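Local coordinates for protein putative oxidoreductase (Jannaschia sp., PDB 3C24) that is of unknown substrate but probably acts as a dinucleotide-dependent oxidoreductase, with a Rossmann-type cofactor domain joined to a largely helical C-terminal region, at residues A149-L154 against R178-T183; T117-H122 against E160-G165; L100-P105 against Q186-E191; R29-S34 against A166-T171. All blocks are in the same frame, centred on the assembly; numbering follows the deposited sequence.

Contact 1: A149-L154 against R178-T183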
loop_
_atom_site.group_PDB
_atom_site.type_symbol
_atom_site.label_atom_id
_atom_site.label_comp_id
_atom_site.label_asym_id
_atom_site.label_seq_id
_atom_site.Cartn_x
_atom_site.Cartn_y
_atom_site.Cartn_z
ATOM N N ALA A 149 13.781 4.986 7.839
ATOM C CA ALA A 149 14.272 4.405 9.086
ATOM C C ALA A 149 15.011 3.073 8.736
ATOM O O ALA A 149 14.874 2.522 7.640
ATOM C CB ALA A 149 13.072 4.102 10.024
ATOM N N ILE A 150 15.821 2.576 9.661
ATOM C CA ILE A 150 16.494 1.286 9.506
ATOM C C ILE A 150 16.396 0.493 10.817
ATOM O O ILE A 150 16.037 1.042 11.868
ATOM C CB ILE A 150 17.976 1.450 9.102
ATOM C CG1 ILE A 150 18.804 2.060 10.242
ATOM C CG2 ILE A 150 18.099 2.340 7.824
ATOM C CD1 ILE A 150 20.342 2.101 9.904
ATOM N N VAL A 151 16.699 -0.804 10.717
ATOM C CA VAL A 151 16.725 -1.709 11.882
ATOM C C VAL A 151 18.068 -2.416 11.954
ATOM O O VAL A 151 18.632 -2.821 10.920
ATOM C CB VAL A 151 15.570 -2.754 11.862
ATOM C CG1 VAL A 151 14.215 -2.062 12.060
ATOM C CG2 VAL A 151 15.626 -3.609 10.576
ATOM N N CYS A 152 18.597 -2.531 13.166
ATOM C CA CYS A 152 19.900 -3.141 13.384
ATOM C C CYS A 152 19.922 -4.017 14.600
ATOM O O CYS A 152 19.239 -3.756 15.584
ATOM C CB CYS A 152 20.954 -2.051 13.624
ATOM S SG CYS A 152 21.158 -0.787 12.331
ATOM N N ALA A 153 20.772 -5.038 14.531
ATOM C CA ALA A 153 21.002 -5.936 15.631
ATOM C C ALA A 153 22.452 -6.291 15.804
ATOM O O ALA A 153 23.181 -6.546 14.835
ATOM C CB ALA A 153 20.241 -7.232 15.409
ATOM N N LEU A 154 22.885 -6.279 17.052
ATOM C CA LEU A 154 24.186 -6.798 17.419
ATOM C C LEU A 154 23.991 -8.284 17.661
ATOM O O LEU A 154 23.377 -8.721 18.655
ATOM C CB LEU A 154 24.745 -6.117 18.666
ATOM C CG LEU A 154 26.141 -6.528 19.100
ATOM C CD1 LEU A 154 27.240 -6.228 17.993
ATOM C CD2 LEU A 154 26.473 -5.790 20.419
ATOM N N ARG A 178 15.600 7.388 11.742
ATOM C CA ARG A 178 15.594 6.585 12.970
ATOM C C ARG A 178 16.290 5.250 12.754
ATOM O O ARG A 178 16.116 4.636 11.731
ATOM C CB ARG A 178 14.139 6.246 13.374
ATOM C CG ARG A 178 13.267 7.399 13.728
ATOM C CD ARG A 178 11.885 6.987 14.222
ATOM N NE ARG A 178 10.936 6.660 13.160
ATOM C CZ ARG A 178 10.337 7.573 12.420
ATOM N NH1 ARG A 178 10.577 8.861 12.624
ATOM N NH2 ARG A 178 9.490 7.207 11.482
ATOM N N THR A 179 17.057 4.838 13.760
ATOM C CA THR A 179 17.697 3.539 13.794
ATOM C C THR A 179 17.189 2.769 14.982
ATOM O O THR A 179 17.492 3.094 16.130
ATOM C CB THR A 179 19.215 3.687 13.936
ATOM O OG1 THR A 179 19.680 4.536 12.871
ATOM C CG2 THR A 179 19.906 2.380 13.832
ATOM N N HIS A 180 16.436 1.725 14.670
ATOM C CA HIS A 180 15.811 0.843 15.662
ATOM C C HIS A 180 16.686 -0.369 15.973
ATOM O O HIS A 180 17.014 -1.146 15.110
ATOM C CB HIS A 180 14.478 0.323 15.149
ATOM C CG HIS A 180 13.505 1.402 14.784
ATOM N ND1 HIS A 180 12.808 2.120 15.738
ATOM C CD2 HIS A 180 13.088 1.850 13.582
ATOM C CE1 HIS A 180 12.020 2.987 15.124
ATOM N NE2 HIS A 180 12.152 2.829 13.820
ATOM N N ARG A 181 17.082 -0.477 17.236
ATOM C CA ARG A 181 17.851 -1.607 17.726
ATOM C C ARG A 181 16.946 -2.734 18.164
ATOM O O ARG A 181 15.990 -2.534 18.934
ATOM C CB ARG A 181 18.766 -1.244 18.906
ATOM C CG ARG A 181 19.660 -2.433 19.367
ATOM C CD ARG A 181 20.685 -1.997 20.386
ATOM N NE ARG A 181 21.536 -3.116 20.771
ATOM C CZ ARG A 181 22.607 -2.994 21.552
ATOM N NH1 ARG A 181 22.987 -1.808 21.973
ATOM N NH2 ARG A 181 23.328 -4.074 21.875
ATOM N N VAL A 182 17.207 -3.892 17.594
ATOM C CA VAL A 182 16.487 -5.140 17.926
ATOM C C VAL A 182 17.454 -6.306 18.142
ATOM O O VAL A 182 18.664 -6.202 17.918
ATOM C CB VAL A 182 15.513 -5.539 16.811
ATOM C CG1 VAL A 182 14.366 -4.516 16.630
ATOM C CG2 VAL A 182 16.242 -5.752 15.474
ATOM N N THR A 183 16.904 -7.435 18.550
ATOM C CA THR A 183 17.700 -8.660 18.639
ATOM C C THR A 183 17.748 -9.309 17.280
ATOM O O THR A 183 16.948 -8.991 16.386
ATOM C CB THR A 183 17.110 -9.696 19.617
ATOM O OG1 THR A 183 15.849 -10.175 19.131
ATOM C CG2 THR A 183 16.937 -9.073 21.015
HETATM O O HOH W 1 21.042 -5.635 19.214
#

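Contact 2: T117-H122 against E160-G165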
loop_
_atom_site.group_PDB
_atom_site.type_symbol
_atom_site.label_atom_id
_atom_site.label_comp_id
_atom_site.label_asym_id
_atom_site.label_seq_id
_atom_site.Cartn_x
_atom_site.Cartn_y
_atom_site.Cartn_z
ATOM N N THR A 117 32.855 -9.737 15.671
ATOM C CA THR A 117 31.523 -9.193 15.856
ATOM C C THR A 117 30.710 -9.445 14.607
ATOM O O THR A 117 31.219 -9.301 13.495
ATOM C CB THR A 117 31.608 -7.667 16.076
ATOM O OG1 THR A 117 32.198 -7.397 17.354
ATOM C CG2 THR A 117 30.225 -6.984 15.951
ATOM N N TYR A 118 29.471 -9.851 14.808
ATOM C CA TYR A 118 28.477 -9.951 13.740
ATOM C C TYR A 118 27.432 -8.910 14.040
ATOM O O TYR A 118 26.859 -8.863 15.142
ATOM C CB TYR A 118 27.819 -11.355 13.689
ATOM C CG TYR A 118 28.646 -12.457 13.083
ATOM C CD1 TYR A 118 29.186 -12.337 11.846
ATOM C CD2 TYR A 118 28.720 -13.702 13.704
ATOM C CE1 TYR A 118 29.911 -13.385 11.287
ATOM C CE2 TYR A 118 29.446 -14.745 13.151
ATOM C CZ TYR A 118 30.013 -14.602 11.951
ATOM O OH TYR A 118 30.695 -15.685 11.414
ATOM N N PHE A 119 27.202 -8.073 13.042
ATOM C CA PHE A 119 26.247 -6.991 13.099
ATOM C C PHE A 119 25.356 -7.127 11.882
ATOM O O PHE A 119 25.847 -7.291 10.781
ATOM C CB PHE A 119 26.973 -5.653 13.101
ATOM C CG PHE A 119 26.068 -4.467 13.352
ATOM C CD1 PHE A 119 25.380 -3.855 12.311
ATOM C CD2 PHE A 119 25.933 -3.933 14.605
ATOM C CE1 PHE A 119 24.539 -2.783 12.556
ATOM C CE2 PHE A 119 25.102 -2.866 14.822
ATOM C CZ PHE A 119 24.430 -2.285 13.789
ATOM N N ILE A 120 24.066 -7.016 12.127
ATOM C CA ILE A 120 23.002 -7.113 11.079
ATOM C C ILE A 120 22.289 -5.782 10.955
ATOM O O ILE A 120 21.836 -5.193 11.935
ATOM C CB ILE A 120 21.969 -8.234 11.335
ATOM C CG1 ILE A 120 22.633 -9.531 11.775
ATOM C CG2 ILE A 120 21.136 -8.411 10.088
ATOM C CD1 ILE A 120 21.610 -10.577 12.248
ATOM N N GLY A 121 22.140 -5.311 9.708
ATOM C CA GLY A 121 21.329 -4.137 9.425
ATOM C C GLY A 121 20.391 -4.388 8.268
ATOM O O GLY A 121 20.634 -5.267 7.465
ATOM N N HIS A 122 19.254 -3.704 8.274
ATOM C CA HIS A 122 18.332 -3.777 7.139
ATOM C C HIS A 122 17.510 -2.517 7.055
ATOM O O HIS A 122 17.027 -2.046 8.080
ATOM C CB HIS A 122 17.434 -4.983 7.295
ATOM C CG HIS A 122 16.870 -5.442 5.989
ATOM N ND1 HIS A 122 17.585 -6.252 5.134
ATOM C CD2 HIS A 122 15.740 -5.094 5.334
ATOM C CE1 HIS A 122 16.861 -6.468 4.048
ATOM N NE2 HIS A 122 15.740 -5.779 4.144
ATOM N N GLU A 160 30.042 -2.085 22.632
ATOM C CA GLU A 160 30.588 -0.854 22.027
ATOM C C GLU A 160 30.515 -0.865 20.492
ATOM O O GLU A 160 30.543 0.151 19.824
ATOM C CB GLU A 160 32.012 -0.607 22.468
ATOM C CG GLU A 160 32.137 -0.399 23.972
ATOM C CD GLU A 160 32.507 -1.660 24.771
ATOM O OE1 GLU A 160 32.003 -2.796 24.489
ATOM O OE2 GLU A 160 33.299 -1.465 25.745
ATOM N N HIS A 161 30.412 -2.067 19.969
ATOM C CA HIS A 161 30.368 -2.241 18.510
ATOM C C HIS A 161 29.005 -1.960 17.926
ATOM O O HIS A 161 28.896 -1.766 16.695
ATOM C CB HIS A 161 30.860 -3.631 18.105
ATOM C CG HIS A 161 32.327 -3.772 18.213
ATOM N ND1 HIS A 161 33.004 -4.879 17.744
ATOM C CD2 HIS A 161 33.273 -2.896 18.635
ATOM C CE1 HIS A 161 34.299 -4.705 17.947
ATOM N NE2 HIS A 161 34.492 -3.515 18.489
ATOM N N TYR A 162 27.977 -1.870 18.767
ATOM C CA TYR A 162 26.640 -1.596 18.218
ATOM C C TYR A 162 26.665 -0.224 17.565
ATOM O O TYR A 162 26.234 -0.066 16.446
ATOM C CB TYR A 162 25.516 -1.662 19.265
ATOM C CG TYR A 162 24.226 -1.240 18.614
ATOM C CD1 TYR A 162 23.490 -2.137 17.876
ATOM C CD2 TYR A 162 23.819 0.091 18.625
ATOM C CE1 TYR A 162 22.346 -1.731 17.218
ATOM C CE2 TYR A 162 22.673 0.490 17.955
ATOM C CZ TYR A 162 21.957 -0.408 17.250
ATOM O OH TYR A 162 20.833 0.009 16.562
ATOM N N ALA A 163 27.212 0.746 18.281
ATOM C CA ALA A 163 27.255 2.148 17.808
ATOM C C ALA A 163 28.010 2.236 16.496
ATOM O O ALA A 163 27.632 2.989 15.600
ATOM C CB ALA A 163 27.886 3.072 18.836
ATOM N N ILE A 164 29.055 1.437 16.374
ATOM C CA ILE A 164 29.896 1.509 15.186
ATOM C C ILE A 164 29.094 0.943 13.983
ATOM O O ILE A 164 28.987 1.548 12.927
ATOM C CB ILE A 164 31.229 0.782 15.385
ATOM C CG1 ILE A 164 32.032 1.482 16.491
ATOM C CG2 ILE A 164 31.987 0.722 14.069
ATOM C CD1 ILE A 164 33.203 0.646 17.060
ATOM N N GLY A 165 28.531 -0.229 14.167
ATOM C CA GLY A 165 27.754 -0.842 13.094
ATOM C C GLY A 165 26.594 0.021 12.686
ATOM O O GLY A 165 26.252 0.123 11.512
#

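Contact 3: L100-P105 against Q186-E191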
loop_
_atom_site.group_PDB
_atom_site.type_symbol
_atom_site.label_atom_id
_atom_site.label_comp_id
_atom_site.label_asym_id
_atom_site.label_seq_id
_atom_site.Cartn_x
_atom_site.Cartn_y
_atom_site.Cartn_z
ATOM N N LEU A 100 23.707 -7.677 5.760
ATOM C CA LEU A 100 22.638 -6.770 5.366
ATOM C C LEU A 100 21.250 -7.398 5.351
ATOM O O LEU A 100 20.309 -6.829 4.765
ATOM C CB LEU A 100 22.974 -6.201 3.972
ATOM C CG LEU A 100 24.353 -5.526 3.811
ATOM C CD1 LEU A 100 24.578 -4.865 2.410
ATOM C CD2 LEU A 100 24.565 -4.518 4.939
ATOM N N ASP A 101 21.138 -8.586 5.919
ATOM C CA ASP A 101 19.902 -9.340 5.959
ATOM C C ASP A 101 20.012 -10.401 7.034
ATOM O O ASP A 101 21.051 -11.031 7.196
ATOM C CB ASP A 101 19.635 -9.980 4.592
ATOM C CG ASP A 101 18.210 -10.514 4.463
ATOM O OD1 ASP A 101 17.809 -11.479 5.164
ATOM O OD2 ASP A 101 17.474 -9.979 3.621
ATOM N N ALA A 102 18.946 -10.558 7.803
ATOM C CA ALA A 102 18.931 -11.537 8.882
ATOM C C ALA A 102 18.808 -12.992 8.451
ATOM O O ALA A 102 18.890 -13.866 9.300
ATOM C CB ALA A 102 17.767 -11.248 9.888
ATOM N N ALA A 103 18.540 -13.245 7.165
ATOM C CA ALA A 103 18.295 -14.616 6.730
ATOM C C ALA A 103 19.402 -15.621 7.071
ATOM O O ALA A 103 19.165 -16.594 7.778
ATOM C CB ALA A 103 17.956 -14.649 5.185
ATOM N N ALA A 104 20.609 -15.393 6.570
ATOM C CA ALA A 104 21.714 -16.351 6.849
ATOM C C ALA A 104 22.015 -16.470 8.345
ATOM O O ALA A 104 22.138 -17.558 8.882
ATOM C CB ALA A 104 22.987 -15.991 6.033
ATOM N N PRO A 105 22.114 -15.346 9.053
ATOM C CA PRO A 105 22.329 -15.347 10.492
ATOM C C PRO A 105 21.294 -16.186 11.214
ATOM O O PRO A 105 21.637 -17.040 12.035
ATOM C CB PRO A 105 22.155 -13.866 10.818
ATOM C CG PRO A 105 22.774 -13.255 9.674
ATOM C CD PRO A 105 22.184 -13.975 8.536
ATOM N N GLN A 186 14.363 -10.874 16.570
ATOM C CA GLN A 186 13.397 -9.837 16.266
ATOM C C GLN A 186 13.593 -9.321 14.839
ATOM O O GLN A 186 12.613 -9.133 14.085
ATOM C CB GLN A 186 13.470 -8.701 17.277
ATOM C CG GLN A 186 12.860 -9.054 18.642
ATOM C CD GLN A 186 13.085 -7.986 19.666
ATOM O OE1 GLN A 186 14.085 -7.278 19.608
ATOM N NE2 GLN A 186 12.164 -7.870 20.639
ATOM N N LEU A 187 14.856 -9.139 14.411
ATOM C CA LEU A 187 15.105 -8.641 13.058
ATOM C C LEU A 187 14.618 -9.661 12.039
ATOM O O LEU A 187 14.013 -9.301 11.028
ATOM C CB LEU A 187 16.577 -8.371 12.821
ATOM C CG LEU A 187 16.872 -7.163 11.928
ATOM C CD1 LEU A 187 18.367 -6.898 11.976
ATOM C CD2 LEU A 187 16.402 -7.271 10.504
ATOM N N ALA A 188 14.818 -10.951 12.350
ATOM C CA ALA A 188 14.378 -12.058 11.473
ATOM C C ALA A 188 12.847 -12.086 11.358
ATOM O O ALA A 188 12.294 -12.308 10.294
ATOM C CB ALA A 188 14.903 -13.411 11.953
ATOM N N ILE A 189 12.177 -11.803 12.466
ATOM C CA ILE A 189 10.689 -11.707 12.479
ATOM C C ILE A 189 10.209 -10.611 11.552
ATOM O O ILE A 189 9.170 -10.719 10.885
ATOM C CB ILE A 189 10.139 -11.540 13.937
ATOM C CG1 ILE A 189 10.408 -12.824 14.746
ATOM C CG2 ILE A 189 8.621 -11.180 13.935
ATOM C CD1 ILE A 189 10.151 -12.707 16.271
ATOM N N LEU A 190 10.981 -9.531 11.519
ATOM C CA LEU A 190 10.660 -8.397 10.635
ATOM C C LEU A 190 10.933 -8.799 9.183
ATOM O O LEU A 190 10.120 -8.548 8.292
ATOM C CB LEU A 190 11.408 -7.145 11.036
ATOM C CG LEU A 190 11.021 -6.484 12.358
ATOM C CD1 LEU A 190 11.930 -5.268 12.643
ATOM C CD2 LEU A 190 9.557 -6.044 12.362
ATOM N N GLU A 191 12.087 -9.409 8.951
ATOM C CA GLU A 191 12.471 -9.908 7.630
ATOM C C GLU A 191 13.332 -11.156 7.833
ATOM O O GLU A 191 14.387 -11.049 8.385
ATOM C CB GLU A 191 13.186 -8.837 6.822
ATOM C CG GLU A 191 14.467 -8.367 7.394
ATOM C CD GLU A 191 15.699 -9.097 6.844
ATOM O OE1 GLU A 191 15.612 -9.884 5.877
ATOM O OE2 GLU A 191 16.756 -8.843 7.407
#

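Contact 4: R29-S34 against A166-T171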
loop_
_atom_site.group_PDB
_atom_site.type_symbol
_atom_site.label_atom_id
_atom_site.label_comp_id
_atom_site.label_asym_id
_atom_site.label_seq_id
_atom_site.Cartn_x
_atom_site.Cartn_y
_atom_site.Cartn_z
ATOM N N ARG A 29 29.476 3.992 -2.860
ATOM C CA ARG A 29 29.517 5.441 -3.128
ATOM C C ARG A 29 29.268 6.212 -1.817
ATOM O O ARG A 29 29.958 7.174 -1.506
ATOM C CB ARG A 29 28.522 5.877 -4.197
ATOM C CG ARG A 29 28.310 7.392 -4.257
ATOM C CD ARG A 29 27.356 7.756 -5.407
ATOM N NE ARG A 29 28.125 8.094 -6.574
ATOM C CZ ARG A 29 27.747 7.902 -7.833
ATOM N NH1 ARG A 29 26.592 7.324 -8.111
ATOM N NH2 ARG A 29 28.559 8.263 -8.817
ATOM N N LYS A 30 28.306 5.744 -1.038
ATOM C CA LYS A 30 28.012 6.414 0.237
ATOM C C LYS A 30 29.222 6.418 1.152
ATOM O O LYS A 30 29.551 7.438 1.784
ATOM C CB LYS A 30 26.832 5.753 0.973
ATOM C CG LYS A 30 25.465 5.883 0.306
ATOM C CD LYS A 30 24.867 7.233 0.508
ATOM C CE LYS A 30 23.407 7.333 -0.033
ATOM N NZ LYS A 30 22.702 8.635 0.275
ATOM N N ILE A 31 29.898 5.278 1.252
ATOM C CA ILE A 31 31.092 5.191 2.107
ATOM C C ILE A 31 32.211 6.045 1.537
ATOM O O ILE A 31 32.879 6.801 2.276
ATOM C CB ILE A 31 31.568 3.725 2.304
ATOM C CG1 ILE A 31 30.514 2.963 3.110
ATOM C CG2 ILE A 31 32.914 3.609 3.023
ATOM C CD1 ILE A 31 30.163 3.540 4.541
ATOM N N HIS A 32 32.396 5.961 0.229
ATOM C CA HIS A 32 33.428 6.783 -0.420
ATOM C C HIS A 32 33.283 8.256 -0.102
ATOM O O HIS A 32 34.271 8.963 0.135
ATOM C CB HIS A 32 33.301 6.617 -1.933
ATOM C CG HIS A 32 34.443 7.204 -2.688
ATOM N ND1 HIS A 32 34.268 8.052 -3.754
ATOM C CD2 HIS A 32 35.775 7.044 -2.536
ATOM C CE1 HIS A 32 35.454 8.394 -4.231
ATOM N NE2 HIS A 32 36.389 7.809 -3.500
ATOM N N ASP A 33 32.045 8.722 -0.129
ATOM C CA ASP A 33 31.751 10.144 0.062
ATOM C C ASP A 33 31.775 10.534 1.523
ATOM O O ASP A 33 31.763 11.734 1.851
ATOM C CB ASP A 33 30.401 10.526 -0.502
ATOM C CG ASP A 33 30.360 10.474 -2.004
ATOM O OD1 ASP A 33 31.434 10.391 -2.627
ATOM O OD2 ASP A 33 29.255 10.552 -2.561
ATOM N N SER A 34 31.782 9.536 2.399
ATOM C CA SER A 34 31.787 9.798 3.857
ATOM C C SER A 34 33.198 9.980 4.398
ATOM O O SER A 34 34.192 9.898 3.659
ATOM C CB SER A 34 31.142 8.657 4.631
ATOM O OG SER A 34 32.045 7.570 4.812
ATOM N N ALA A 166 25.927 0.644 13.664
ATOM C CA ALA A 166 24.794 1.525 13.372
ATOM C C ALA A 166 25.224 2.739 12.525
ATOM O O ALA A 166 24.526 3.154 11.579
ATOM C CB ALA A 166 24.113 1.981 14.662
ATOM N N ASP A 167 26.362 3.291 12.914
ATOM C CA ASP A 167 26.932 4.443 12.184
ATOM C C ASP A 167 27.227 4.059 10.723
ATOM O O ASP A 167 26.964 4.840 9.787
ATOM C CB ASP A 167 28.185 4.950 12.858
ATOM C CG ASP A 167 28.720 6.199 12.203
ATOM O OD1 ASP A 167 28.114 7.264 12.396
ATOM O OD2 ASP A 167 29.751 6.112 11.505
ATOM N N ILE A 168 27.768 2.874 10.526
ATOM C CA ILE A 168 28.070 2.421 9.180
ATOM C C ILE A 168 26.773 2.269 8.373
ATOM O O ILE A 168 26.653 2.774 7.232
ATOM C CB ILE A 168 28.890 1.140 9.130
ATOM C CG1 ILE A 168 30.230 1.303 9.889
ATOM C CG2 ILE A 168 29.155 0.765 7.676
ATOM C CD1 ILE A 168 30.995 2.509 9.476
ATOM N N CYS A 169 25.780 1.647 8.985
ATOM C CA CYS A 169 24.478 1.474 8.298
ATOM C C CYS A 169 23.804 2.795 7.998
ATOM O O CYS A 169 23.203 2.971 6.931
ATOM C CB CYS A 169 23.524 0.592 9.112
ATOM S SG CYS A 169 24.055 -1.121 9.169
ATOM N N GLU A 170 23.934 3.736 8.923
ATOM C CA GLU A 170 23.338 5.075 8.751
ATOM C C GLU A 170 24.021 5.853 7.617
ATOM O O GLU A 170 23.402 6.686 6.899
ATOM C CB GLU A 170 23.397 5.847 10.048
ATOM C CG GLU A 170 22.389 5.393 11.067
ATOM C CD GLU A 170 22.680 5.903 12.473
ATOM O OE1 GLU A 170 23.581 6.743 12.617
ATOM O OE2 GLU A 170 22.015 5.444 13.425
ATOM N N THR A 171 25.284 5.525 7.401
ATOM C CA THR A 171 26.073 6.138 6.327
ATOM C C THR A 171 25.690 5.478 5.002
ATOM O O THR A 171 25.438 6.160 4.005
ATOM C CB THR A 171 27.572 5.947 6.539
ATOM O OG1 THR A 171 27.916 6.402 7.842
ATOM C CG2 THR A 171 28.392 6.635 5.415
#

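Contact 1: A149-L154 against R178-T183
Four main-chain hydrogen bonds, Ile150 N to Arg178 O, His180 N to Ile150 O, Cys152 N to His180 O and Val182 N to Cys152 O, each 2.9 Å long, form a regular parallel ladder. The His180 N-H points almost straight at its acceptor, at 177°. Past the last rung the chains part, and one water replaces a direct bond, accepting from Leu154 N and Arg181 NE while donating to Val182 O. On the face of Ile150 and Thr179, the two side chains run side by side, Ile150 CG1 lying 3.7 Å from Thr179 OG1, which is hydrogen-bonded to Glu170. Cys152 SG reaches the same threonine at CG2. An alanine in place of Ile150 removes CG1, CG2 and CD1, and would probably loosen the packing on Thr179 and on Cys169 of helix 160-172. On the other face Val151 CG1 touches His180 CB at 3.9 Å, while His180 NE2 makes a hydrogen bond and Arg178 NE a salt bridge to Asp226 of the second subunit. The edge strand of this beta-alpha-beta unit is thus held by backbone bonds, leaving its side chains to meet the crossover helix on one face and the dimer partner on the other.

Contact 2: T117-H122 against E160-G165
Strand 117-123 lies inside the Rossmann-type sheet, and helix 160-172, the crossover helix between strands 148-156 and 176-181, packs across it at 41° over segments 117-122 and 160-165. The tight part is Phe119 against Gly165 and Tyr162. With CG anti to the backbone N (chi1 -172°), the phenyl ring projects from the strand to the helix and offers one face to the glycine. Gly165 CA sits over the centre of this face in a CH-pi contact, 3.6 Å from the ring centroid, and its carbonyl carbon comes closer still, 3.3 Å from Phe119 CZ. A CB on residue 165 would run into Phe119 CD2, so the close approach depends on the missing side chain. Cys152 of the neighbouring strand also touches the phenyl ring. The CB of Tyr162 starts out away from the strand, but CG anti to the backbone N (chi1 175°) brings the ring back, so that CD1 lies 3.5 Å from Phe119 CE2. The two rings meet obliquely, their planes 47° apart, and the tyrosine ring also takes part in a cation-pi contact with Arg181.

The looser, solvent-facing side is the partly exposed His161, which touches Ile96 of the next strand as well. The side chain of His161 lies about 6 Å from a bound glycerol, probably from the crystallisation liquor. Its imidazole crosses the Thr117 side chain obliquely, and Thr117 OG1 lies at the ring edge, near its plane: a short hydrogen bond of 2.7 Å joins His161 ND1 to Thr117 OG1.

Contact 3: L100-P105 against Q186-E191
The loop that leaves strand 96-99 of the Rossmann-type sheet turns into helix 103-107 here, and the start of the long helix 184-217 packs against that turn. Asp101 has CG anti to its backbone N (chi1 -167°), which swings the carboxylate forward over the turn. There OD1 accepts from Ala103 N at 2.8 Å through its anti lone pair, a capping bond just ahead of the helix. Glu191 adopts the crowded position, CG between its own N and carbonyl carbon, and bends again at chi2 (94°), in a region where the helix widens into a pi-type turn. These torsions fold its carboxylate back to the loop, and Glu191 OE2 takes a nearly straight bond from Ala102 N, 2.8 Å long, from above the carboxylate plane.

Glu191 OE1 is 2.8 Å from Asp101 OD1 and 2.9 Å from Asp101 OD2, with the two carboxylate planes perpendicular. Such closeness of acid groups, with Asp77 also near Asp101 and the His122 ring touching both, is consistent with a raised pKa and a proton on at least one carboxylate. Replacing Asp101 by an alanine would remove the acceptor of Ala103 N and would probably leave the turn into helix 103-107 less firmly defined. Beside the acids the contact is small and apolar. Leu187, its chi1 off a staggered value at -144°, brings CD2 to 4.2 Å from Ala102 CB, and Ala102 CB lies 4.1 Å from Ala188 CB.

Contact 4: R29-S34 against A166-T171
Lys30 crosses the last turn of helix 160-172 at Thr171 O, and its chain can be traced atom by atom. CB lies 3.4 Å from Thr171 O, the closest approach between the segments. A bend at chi2 (-77°) then keeps the aliphatic chain beside that carbonyl, with CG and CD of Lys30 each 3.7 Å from Thr171 O. From CD onward the chain is extended and leads away from segment 166-171, until NZ is held by two carbonyl oxygens, those of Ser174 and Gly144. The methylenes pass by the Thr171 carbonyl, and the ammonium is bonded beyond it.

Thr171 supplies the apolar centre. Its hydroxyl turns back to its own helix, Thr171 OG1 donating to Asp167 O at 2.7 Å from above the carbonyl plane; the same oxygen also receives the backbone N-H of Thr171. With OG1 so engaged, CG2 is anti to the backbone N and faces helix 22-33, 3.5 Å from Ser34 CB and 3.7 Å from Ile31 CD1. The isoleucine crosses the threonine at about a right angle, and its CD1 also reaches Ile168 CG2 more distantly. Ser34, just past the helix end, bonds back: Ser34 OG donates to Ile31 O at 2.8 Å, on a lone pair of the carbonyl, which also accepts from Ser34 N, and the same hydroxyl is hydrogen-bonded to His36 N. Ile31 and Ile168 both rest on strand 13-17, so segments 29-33 and 166-171, inclined at 108°, share one face of the sheet, as the crossover helices of a Rossmann-type alpha/beta layer do.

How the contacts relate
Contacts 1, 2 and 4 share helix 160-172 or the strands it connects: contact 1 pairs those two strands, contact 2 sets the start of the helix on the sheet, and contact 4 joins its later turns to helix 22-33. Contact 3 does not use that helix but ties the turn after strand 96-99 to helix 184-217, meeting contact 2 through His122 and contact 1 through Leu187. Contacts 2 and 3 are buried, contacts 1 and 4 partly so. Chemistry follows place: a backbone ladder at the sheet edge, aromatic packing with one polar bond over the sheet, acidic groups at the turn, and mainly apolar touches between helices. Contacts 1 and 3 both reach the second subunit.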